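Local coordinates for protein putative short-chain dehydrogenase/reductase (Burkholderia xenovorans, PDB 5JY1) that binds NAD and, as a member of the short-chain dehydrogenase/reductase family, is probably an oxidoreductase, perhaps acting on 3-oxoacyl-[acyl-carrier-protein] substrates, at residues 37-41 and 63-67; 115-120 and 163-167. All coordinates share one frame; numbering follows the deposited sequence. Where two conformers were deposited one is given.

How the interactions relate
Running from the N terminus, the chain passes through strand 16-20 and helix 25-36 and then enters interaction 1, where the start of strand 40-45 meets the start of strand 64-69 after an excursion through helix 48-60. That loop is closed before interaction 2 opens, so the two contacts follow each other in series and neither nests nor crosses. Interaction 2 spans a longer excursion, from helix 113-141 through strand 144-149 to helix 162-182, and packs the two helices together. The contacts lie on opposite sides of the chain's centre, about 19 Å apart at their nearest atoms: one ties strand 64-69, at one edge of the sheet, to its neighbour, the other joins helices beside the NAD site.

Interaction 1. Residues 37-41 and 63-67; sequences EGAAV and GRSLF
Val41 and the backbone of 64-66 make the heart of this contact. Val41 N donates to Arg64 O at 3.0 Å, and Val41 O takes the return bond from Leu66 N, also at 3.0 Å, the alternating pattern of parallel strands. Val41 O accepts a second hydrogen bond, from Ser65 OG at 2.9 Å. Ser65 can deliver it because its OG stands anti to its own backbone N (chi1 -174°), which places the hydroxyl within bonding distance of Val41 O; one carbonyl oxygen is thus gripped by a main-chain and a side-chain donor of consecutive residues. Close CA-H...O contacts from Ala40 CA to Arg64 O and from Ser65 CA to Val41 O run beside these bonds.

Near the strand starts the pairing gives way to a side chain and a water. In one of its two conformers Arg64 folds back over 37-41, its chain bent at chi3 (-57°), and lays one guanidinium face on Ala40 CB, which sits 3.8 Å above the centre of the plane. In that pose NH1 reaches Gly38 O at 3.2 Å; the oxygen lies close to the guanidinium plane, though the bond is bent, 138° at the hydrogen. A water fills the remaining step, donating to Ala39 O at 2.6 Å and accepting from Arg64 N.

Gly38 owes its place to a Schellman motif that ends helix 25-36, with Ala39 N bonded to Phe34 O and Gly38 N to Gly35 O, and its positive phi turns the chain into strand 40-45. On the other strand Arg59 of helix 48-60 bonds Ser65 O, and Ser65 packs on Ile58 of the same helix. Strand 40-45, helix 48-60 and strand 64-69 form a beta-alpha-beta unit, here at the edge of the parallel sheet of the Rossmann fold.

Interaction 2. Residues 115-120 and 163-167; sequences MLEQTL and DYNTA. With NAD (nicotinamide-adenine-dinucleotide), chain E; ACT (acetate ion), chain H.
Asp163 carries its carboxylate between its backbone N and carbonyl carbon (chi1 53°), while Thr119 holds OG1 anti to its carbonyl carbon (chi1 -63°), and the two side chains, crossing at about a right angle, bring OG1 within 3.0 Å of Asp163 OD2. Thr119 OG1 is also 3.2 Å from Met115 O, one turn back in its own helix. Asp163 has other partners: Thr103 bonds OD2 and Lys111 forms a salt bridge with OD1, which probably keeps the buried carboxylate ionised.

The same Thr119 torsion sends CG2 the other way, against Ala167 CB at 3.6 Å, and Leu120 CD2 touches that methyl at 3.9 Å. The Leu116 side chain runs antiparallel to that of Asp163, with CD1 against CB. The helix segments 115-120 and 163-167 cross at -40°, their axes 8.9 Å apart, close enough for small Ala167 and Thr119 to mesh. This is the helix pair of the short-chain dehydrogenase/reductase fold that follows strands 94-97 and 144-149, and Leu116 and Leu120 also pack on Trp128 and Trp125 of the second subunit.

Facing away from helix 113-141, Tyr164 binds NAD, as does Lys168; the two match the YxxxK motif of the family, and Tyr164 is probably the catalytic tyrosine, as in its relatives. Its OH lies 2.7 Å from NAD O2D, which meets the ring at its edge, in plane. An acetate, probably from the crystallisation liquor, lies beside the same OH, at a distance too short to be taken at face value, and Lys168 NZ also bonds NAD.

Interaction 1. Residues 37-41 and 63-67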
ATOM      1  N   GLU A  37      26.723   6.391 -17.988  1.00 19.87           N
ATOM      2  CA  GLU A  37      25.659   7.021 -18.758  1.00 20.94           C
ATOM      3  C   GLU A  37      25.945   8.484 -19.083  1.00 20.58           C
ATOM      4  O   GLU A  37      25.052   9.180 -19.573  1.00 23.81           O
ATOM      5  CB  GLU A  37      24.318   6.896 -18.021  1.00 19.65           C
ATOM      6  CG  GLU A  37      23.844   5.465 -17.869  1.00 24.39           C
ATOM      7  CD  GLU A  37      23.584   4.778 -19.199  1.00 30.80           C
ATOM      8  OE1 GLU A  37      23.213   5.461 -20.181  1.00 25.77           O
ATOM      9  OE2 GLU A  37      23.751   3.543 -19.261  1.00 34.92           O
ATOM     10  N   GLY A  38      27.159   8.970 -18.822  1.00 21.65           N
ATOM     11  CA  GLY A  38      27.560  10.288 -19.256  1.00 20.24           C
ATOM     12  C   GLY A  38      27.395  11.402 -18.243  1.00 21.43           C
ATOM     13  O   GLY A  38      27.703  12.555 -18.567  1.00 25.49           O
ATOM     14  N   ALA A  39      26.920  11.108 -17.039  1.00 18.02           N
ATOM     15  CA  ALA A  39      26.787  12.153 -16.037  1.00 16.32           C
ATOM     16  C   ALA A  39      28.139  12.444 -15.404  1.00 22.08           C
ATOM     17  O   ALA A  39      29.003  11.568 -15.310  1.00 23.97           O
ATOM     18  CB  ALA A  39      25.790  11.746 -14.950  1.00 20.35           C
ATOM     19  N   ALA A  40      28.324  13.696 -14.991  1.00 20.59           N
ATOM     20  CA  ALA A  40      29.434  14.068 -14.128  1.00 20.37           C
ATOM     21  C   ALA A  40      28.989  13.797 -12.701  1.00 20.33           C
ATOM     22  O   ALA A  40      27.926  14.273 -12.283  1.00 21.69           O
ATOM     23  CB  ALA A  40      29.806  15.538 -14.317  1.00 23.70           C
ATOM     24  N   VAL A  41      29.760  13.007 -11.964  1.00 16.94           N
ATOM     25  CA  VAL A  41      29.294  12.482 -10.684  1.00 20.67           C
ATOM     26  C   VAL A  41      30.144  13.052  -9.559  1.00 17.17           C
ATOM     27  O   VAL A  41      31.356  12.810  -9.504  1.00 19.41           O
ATOM     28  CB  VAL A  41      29.316  10.950 -10.656  1.00 20.53           C
ATOM     29  CG1 VAL A  41      28.637  10.463  -9.390  1.00 17.75           C
ATOM     30  CG2 VAL A  41      28.614  10.380 -11.905  1.00 20.64           C
ATOM     31  N   GLY A  63      34.618   8.341 -17.765  1.00 29.39           N
ATOM     32  CA  GLY A  63      33.615   9.270 -17.292  1.00 28.02           C
ATOM     33  C   GLY A  63      34.218  10.491 -16.607  1.00 28.44           C
ATOM     34  O   GLY A  63      35.429  10.692 -16.573  1.00 29.16           O
ATOM     35  N   ARG A  64      33.327  11.323 -16.065  1.00 27.51           N
ATOM     36  CA  ARG A  64      33.715  12.511 -15.318  0.52 26.67           C
ATOM     37  C   ARG A  64      33.234  12.388 -13.880  1.00 25.54           C
ATOM     38  O   ARG A  64      32.093  11.988 -13.626  1.00 25.71           O
ATOM     39  CB  ARG A  64      33.151  13.787 -15.946  0.52 29.60           C
ATOM     40  CG  ARG A  64      33.877  14.248 -17.202  0.52 33.13           C
ATOM     41  CD  ARG A  64      33.107  15.371 -17.856  0.52 36.17           C
ATOM     42  NE  ARG A  64      31.745  14.940 -18.159  0.52 38.45           N
ATOM     43  CZ  ARG A  64      30.679  15.733 -18.116  0.52 39.12           C
ATOM     44  NH1 ARG A  64      29.480  15.244 -18.406  0.52 40.42           N
ATOM     45  NH2 ARG A  64      30.811  17.008 -17.772  0.52 37.35           N
ATOM     46  N   SER A  65      34.114  12.729 -12.941  1.00 22.95           N
ATOM     47  CA  SER A  65      33.785  12.598 -11.528  1.00 20.66           C
ATOM     48  C   SER A  65      34.655  13.549 -10.717  1.00 21.84           C
ATOM     49  O   SER A  65      35.727  13.963 -11.159  1.00 24.52           O
ATOM     50  CB  SER A  65      33.976  11.153 -11.053  1.00 24.28           C
ATOM     51  OG  SER A  65      33.527  10.974  -9.727  1.00 29.06           O
ATOM     52  N   LEU A  66      34.170  13.890  -9.525  1.00 25.14           N
ATOM     53  CA  LEU A  66      34.948  14.673  -8.568  1.00 22.27           C
ATOM     54  C   LEU A  66      34.597  14.211  -7.164  1.00 20.48           C
ATOM     55  O   LEU A  66      33.427  14.245  -6.768  1.00 22.27           O
ATOM     56  CB  LEU A  66      34.684  16.175  -8.713  1.00 23.88           C
ATOM     57  CG  LEU A  66      35.477  17.071  -7.750  1.00 29.18           C
ATOM     58  CD1 LEU A  66      36.968  17.010  -8.060  1.00 29.58           C
ATOM     59  CD2 LEU A  66      34.982  18.499  -7.789  1.00 31.00           C
ATOM     60  N   PHE A  67      35.606  13.791  -6.413  1.00 24.76           N
ATOM     61  CA  PHE A  67      35.408  13.507  -5.002  1.00 24.50           C
ATOM     62  C   PHE A  67      35.328  14.818  -4.234  1.00 19.33           C
ATOM     63  O   PHE A  67      36.197  15.688  -4.381  1.00 20.69           O
ATOM     64  CB  PHE A  67      36.544  12.650  -4.446  1.00 22.63           C
ATOM     65  CG  PHE A  67      36.600  12.649  -2.945  1.00 26.62           C
ATOM     66  CD1 PHE A  67      35.634  11.981  -2.204  1.00 24.28           C
ATOM     67  CD2 PHE A  67      37.592  13.342  -2.272  1.00 26.92           C
ATOM     68  CE1 PHE A  67      35.673  11.982  -0.826  1.00 26.69           C
ATOM     69  CE2 PHE A  67      37.635  13.350  -0.889  1.00 27.37           C
ATOM     70  CZ  PHE A  67      36.669  12.666  -0.164  1.00 24.05           C
TER
HETATM   71  O   HOH W   1      30.586  10.434 -17.025  1.00 23.36           O

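Interaction 2. Residues 115-120 and 163-167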
ATOM      1  N   MET A 115      20.760   6.405  19.778  1.00 20.06           N
ATOM      2  CA  MET A 115      20.724   5.685  18.509  1.00 19.80           C
ATOM      3  C   MET A 115      19.672   6.263  17.570  1.00 19.79           C
ATOM      4  O   MET A 115      19.935   6.441  16.374  1.00 20.10           O
ATOM      5  CB  MET A 115      20.462   4.197  18.739  1.00 17.40           C
ATOM      6  CG  MET A 115      21.595   3.469  19.426  1.00 19.63           C
ATOM      7  SD  MET A 115      21.121   1.796  19.893  1.00 21.73           S
ATOM      8  CE  MET A 115      22.383   1.429  21.111  1.00 24.44           C
ATOM      9  N   LEU A 116      18.466   6.554  18.084  1.00 18.73           N
ATOM     10  CA  LEU A 116      17.433   7.135  17.227  1.00 16.92           C
ATOM     11  C   LEU A 116      17.852   8.506  16.709  1.00 16.28           C
ATOM     12  O   LEU A 116      17.652   8.826  15.532  1.00 16.31           O
ATOM     13  CB  LEU A 116      16.103   7.236  17.975  1.00 18.11           C
ATOM     14  CG  LEU A 116      14.967   7.869  17.165  1.00 17.09           C
ATOM     15  CD1 LEU A 116      14.665   7.034  15.923  1.00 18.08           C
ATOM     16  CD2 LEU A 116      13.697   8.039  18.003  1.00 15.96           C
ATOM     17  N   GLU A 117      18.457   9.327  17.570  1.00 17.96           N
ATOM     18  CA  GLU A 117      18.933  10.627  17.111  1.00 19.91           C
ATOM     19  C   GLU A 117      19.964  10.478  15.995  1.00 20.79           C
ATOM     20  O   GLU A 117      19.911  11.193  14.986  1.00 19.97           O
ATOM     21  CB  GLU A 117      19.524  11.400  18.290  1.00 22.62           C
ATOM     22  CG  GLU A 117      19.981  12.810  17.938  1.00 30.37           C
ATOM     23  CD  GLU A 117      20.454  13.589  19.155  1.00 47.68           C
ATOM     24  OE1 GLU A 117      20.461  13.021  20.270  1.00 49.73           O
ATOM     25  OE2 GLU A 117      20.819  14.771  18.992  1.00 52.93           O
ATOM     26  N   GLN A 118      20.913   9.552  16.160  1.00 19.12           N
ATOM     27  CA  GLN A 118      21.951   9.369  15.153  1.00 21.58           C
ATOM     28  C   GLN A 118      21.361   8.887  13.834  1.00 23.34           C
ATOM     29  O   GLN A 118      21.767   9.344  12.757  1.00 19.15           O
ATOM     30  CB  GLN A 118      22.997   8.379  15.660  1.00 25.28           C
ATOM     31  CG  GLN A 118      24.153   8.152  14.712  1.00 35.64           C
ATOM     32  CD  GLN A 118      25.039   7.013  15.161  1.00 48.86           C
ATOM     33  OE1 GLN A 118      25.257   6.053  14.421  1.00 53.55           O
ATOM     34  NE2 GLN A 118      25.548   7.106  16.385  1.00 52.95           N
ATOM     35  N   THR A 119      20.402   7.961  13.899  1.00 19.19           N
ATOM     36  CA  THR A 119      19.795   7.446  12.678  1.00 19.45           C
ATOM     37  C   THR A 119      18.918   8.498  12.007  1.00 17.48           C
ATOM     38  O   THR A 119      18.935   8.628  10.779  1.00 17.83           O
ATOM     39  CB  THR A 119      18.998   6.178  12.985  1.00 26.36           C
ATOM     40  OG1 THR A 119      19.896   5.166  13.459  1.00 27.16           O
ATOM     41  CG2 THR A 119      18.324   5.672  11.740  1.00 25.58           C
ATOM     42  N   LEU A 120      18.163   9.275  12.789  1.00 16.20           N
ATOM     43  CA  LEU A 120      17.408  10.382  12.207  1.00 14.87           C
ATOM     44  C   LEU A 120      18.338  11.390  11.535  1.00 15.31           C
ATOM     45  O   LEU A 120      18.020  11.916  10.460  1.00 17.64           O
ATOM     46  CB  LEU A 120      16.558  11.071  13.282  1.00 16.16           C
ATOM     47  CG  LEU A 120      15.322  10.310  13.771  1.00 15.49           C
ATOM     48  CD1 LEU A 120      14.744  11.026  14.974  1.00 15.84           C
ATOM     49  CD2 LEU A 120      14.259  10.171  12.674  1.00 15.46           C
ATOM     50  N   ASP A 163      14.989   1.905  15.071  1.00 18.10           N
ATOM     51  CA  ASP A 163      15.345   3.291  14.768  1.00 17.38           C
ATOM     52  C   ASP A 163      15.488   3.508  13.266  1.00 18.89           C
ATOM     53  O   ASP A 163      14.996   4.499  12.716  1.00 17.43           O
ATOM     54  CB  ASP A 163      16.633   3.685  15.512  1.00 17.51           C
ATOM     55  CG  ASP A 163      17.793   2.712  15.276  1.00 22.79           C
ATOM     56  OD1 ASP A 163      17.567   1.522  14.983  1.00 17.05           O
ATOM     57  OD2 ASP A 163      18.958   3.141  15.395  1.00 26.05           O
ATOM     58  N   TYR A 164      16.180   2.590  12.591  1.00 14.84           N
ATOM     59  CA  TYR A 164      16.311   2.626  11.142  1.00 16.26           C
ATOM     60  C   TYR A 164      14.946   2.616  10.460  1.00 15.09           C
ATOM     61  O   TYR A 164      14.678   3.425   9.559  1.00 14.93           O
ATOM     62  CB  TYR A 164      17.157   1.424  10.729  1.00 18.99           C
ATOM     63  CG  TYR A 164      17.377   1.208   9.265  1.00 24.82           C
ATOM     64  CD1 TYR A 164      18.378   1.887   8.589  1.00 26.85           C
ATOM     65  CD2 TYR A 164      16.625   0.273   8.566  1.00 28.33           C
ATOM     66  CE1 TYR A 164      18.602   1.672   7.247  1.00 30.24           C
ATOM     67  CE2 TYR A 164      16.846   0.045   7.225  1.00 30.42           C
ATOM     68  CZ  TYR A 164      17.834   0.747   6.573  1.00 35.78           C
ATOM     69  OH  TYR A 164      18.066   0.531   5.238  1.00 39.35           O
ATOM     70  N   ASN A 165      14.057   1.719  10.901  1.00 13.65           N
ATOM     71  CA  ASN A 165      12.731   1.606  10.294  1.00 12.91           C
ATOM     72  C   ASN A 165      11.948   2.902  10.428  1.00 17.46           C
ATOM     73  O   ASN A 165      11.229   3.304   9.505  1.00 15.54           O
ATOM     74  CB  ASN A 165      11.935   0.463  10.938  1.00 13.45           C
ATOM     75  CG  ASN A 165      12.625  -0.881  10.839  1.00 13.87           C
ATOM     76  OD1 ASN A 165      13.499  -1.100   9.987  1.00 16.13           O
ATOM     77  ND2 ASN A 165      12.234  -1.804  11.717  1.00 14.39           N
ATOM     78  N   THR A 166      12.067   3.560  11.583  1.00 14.53           N
ATOM     79  CA  THR A 166      11.386   4.828  11.816  1.00 13.82           C
ATOM     80  C   THR A 166      11.928   5.922  10.903  1.00 18.09           C
ATOM     81  O   THR A 166      11.160   6.630  10.240  1.00 14.76           O
ATOM     82  CB  THR A 166      11.550   5.210  13.284  1.00 16.34           C
ATOM     83  OG1 THR A 166      10.907   4.212  14.090  1.00 16.73           O
ATOM     84  CG2 THR A 166      10.939   6.577  13.570  1.00 15.21           C
ATOM     85  N   ALA A 167      13.253   6.067  10.848  1.00 12.86           N
ATOM     86  CA  ALA A 167      13.846   7.136  10.044  1.00 16.83           C
ATOM     87  C   ALA A 167      13.583   6.924   8.558  1.00 16.59           C
ATOM     88  O   ALA A 167      13.234   7.872   7.843  1.00 14.88           O
ATOM     89  CB  ALA A 167      15.347   7.225  10.314  1.00 16.28           C
TER
HETATM   90  PA  NAD E 301      27.178   0.893   2.961  0.84 24.54           P
HETATM   91  O1A NAD E 301      27.335   0.741   4.443  0.84 26.92           O
HETATM   92  O2A NAD E 301      27.824  -0.230   2.162  0.84 30.02           O
HETATM   93  O5B NAD E 301      27.781   2.363   2.443  0.84 21.58           O
HETATM   94  C5B NAD E 301      27.462   3.464   3.219  0.84 20.55           C
HETATM   95  C4B NAD E 301      28.282   4.702   2.671  0.84 21.09           C
HETATM   96  O4B NAD E 301      27.903   5.756   3.310  0.84 20.86           O
HETATM   97  C3B NAD E 301      29.794   4.489   3.032  0.84 27.25           C
HETATM   98  O3B NAD E 301      30.592   4.754   1.919  0.84 25.20           O
HETATM   99  C2B NAD E 301      30.020   5.486   4.142  0.84 31.24           C
HETATM  100  O2B NAD E 301      31.481   5.852   4.255  0.84 27.98           O
HETATM  101  C1B NAD E 301      29.260   6.495   3.761  0.84 25.99           C
HETATM  102  N9A NAD E 301      28.960   7.379   4.873  0.84 20.98           N
HETATM  103  C8A NAD E 301      28.718   7.006   6.132  0.84 23.64           C
HETATM  104  N7A NAD E 301      28.496   8.093   6.842  0.84 25.49           N
HETATM  105  C5A NAD E 301      28.602   9.145   6.026  0.84 21.22           C
HETATM  106  C6A NAD E 301      28.470  10.512   6.276  0.84 19.96           C
HETATM  107  N6A NAD E 301      28.167  11.336   7.437  0.84 22.79           N
HETATM  108  N1A NAD E 301      28.622  11.373   5.289  0.84 19.48           N
HETATM  109  C2A NAD E 301      28.912  10.918   4.024  0.84 18.91           C
HETATM  110  N3A NAD E 301      29.051   9.594   3.773  0.84 19.70           N
HETATM  111  C4A NAD E 301      28.885   8.706   4.804  0.84 20.19           C
HETATM  112  O3  NAD E 301      25.562   0.975   2.634  0.84 24.44           O
HETATM  113  PN  NAD E 301      24.699   0.148   1.523  0.84 27.36           P
HETATM  114  O1N NAD E 301      24.480  -1.271   2.021  0.84 27.40           O
HETATM  115  O2N NAD E 301      25.361   0.107   0.133  0.84 26.55           O
HETATM  116  O5D NAD E 301      23.217   0.884   1.453  0.84 26.66           O
HETATM  117  C5D NAD E 301      23.103   2.138   0.782  0.84 25.32           C
HETATM  118  C4D NAD E 301      21.640   2.679   0.911  0.84 24.73           C
HETATM  119  O4D NAD E 301      20.765   1.719   0.617  0.84 23.27           O
HETATM  120  C3D NAD E 301      21.381   3.057   2.373  0.84 27.44           C
HETATM  121  O3D NAD E 301      20.581   4.137   2.460  0.84 24.96           O
HETATM  122  C2D NAD E 301      20.659   1.807   2.932  0.84 28.03           C
HETATM  123  O2D NAD E 301      19.916   2.227   4.150  0.84 26.87           O
HETATM  124  C1D NAD E 301      19.883   1.436   1.935  0.84 26.40           C
HETATM  125  N1N NAD E 301      19.555   0.019   1.971  0.84 28.64           N
HETATM  126  C2N NAD E 301      20.458  -0.917   1.574  0.84 22.78           C
HETATM  127  C3N NAD E 301      20.144  -2.277   1.612  0.84 22.74           C
HETATM  128  C7N NAD E 301      21.142  -3.326   1.179  0.84 23.83           C
HETATM  129  O7N NAD E 301      20.799  -4.490   1.040  0.84 26.17           O
HETATM  130  N7N NAD E 301      22.484  -2.971   0.934  0.84 25.62           N
HETATM  131  C4N NAD E 301      18.907  -2.670   2.056  0.84 24.35           C
HETATM  132  C5N NAD E 301      18.005  -1.745   2.445  0.84 29.73           C
HETATM  133  C6N NAD E 301      18.326  -0.380   2.399  0.84 30.72           C
HETATM  134  C   ACT H 304      20.951  -1.473   5.194  1.00 50.44           C
HETATM  135  O   ACT H 304      20.312  -2.482   5.554  1.00 49.92           O
HETATM  136  OXT ACT H 304      20.341  -0.385   5.280  1.00 48.74           O
HETATM  137  CH3 ACT H 304      22.362  -1.563   4.690  1.00 46.09           C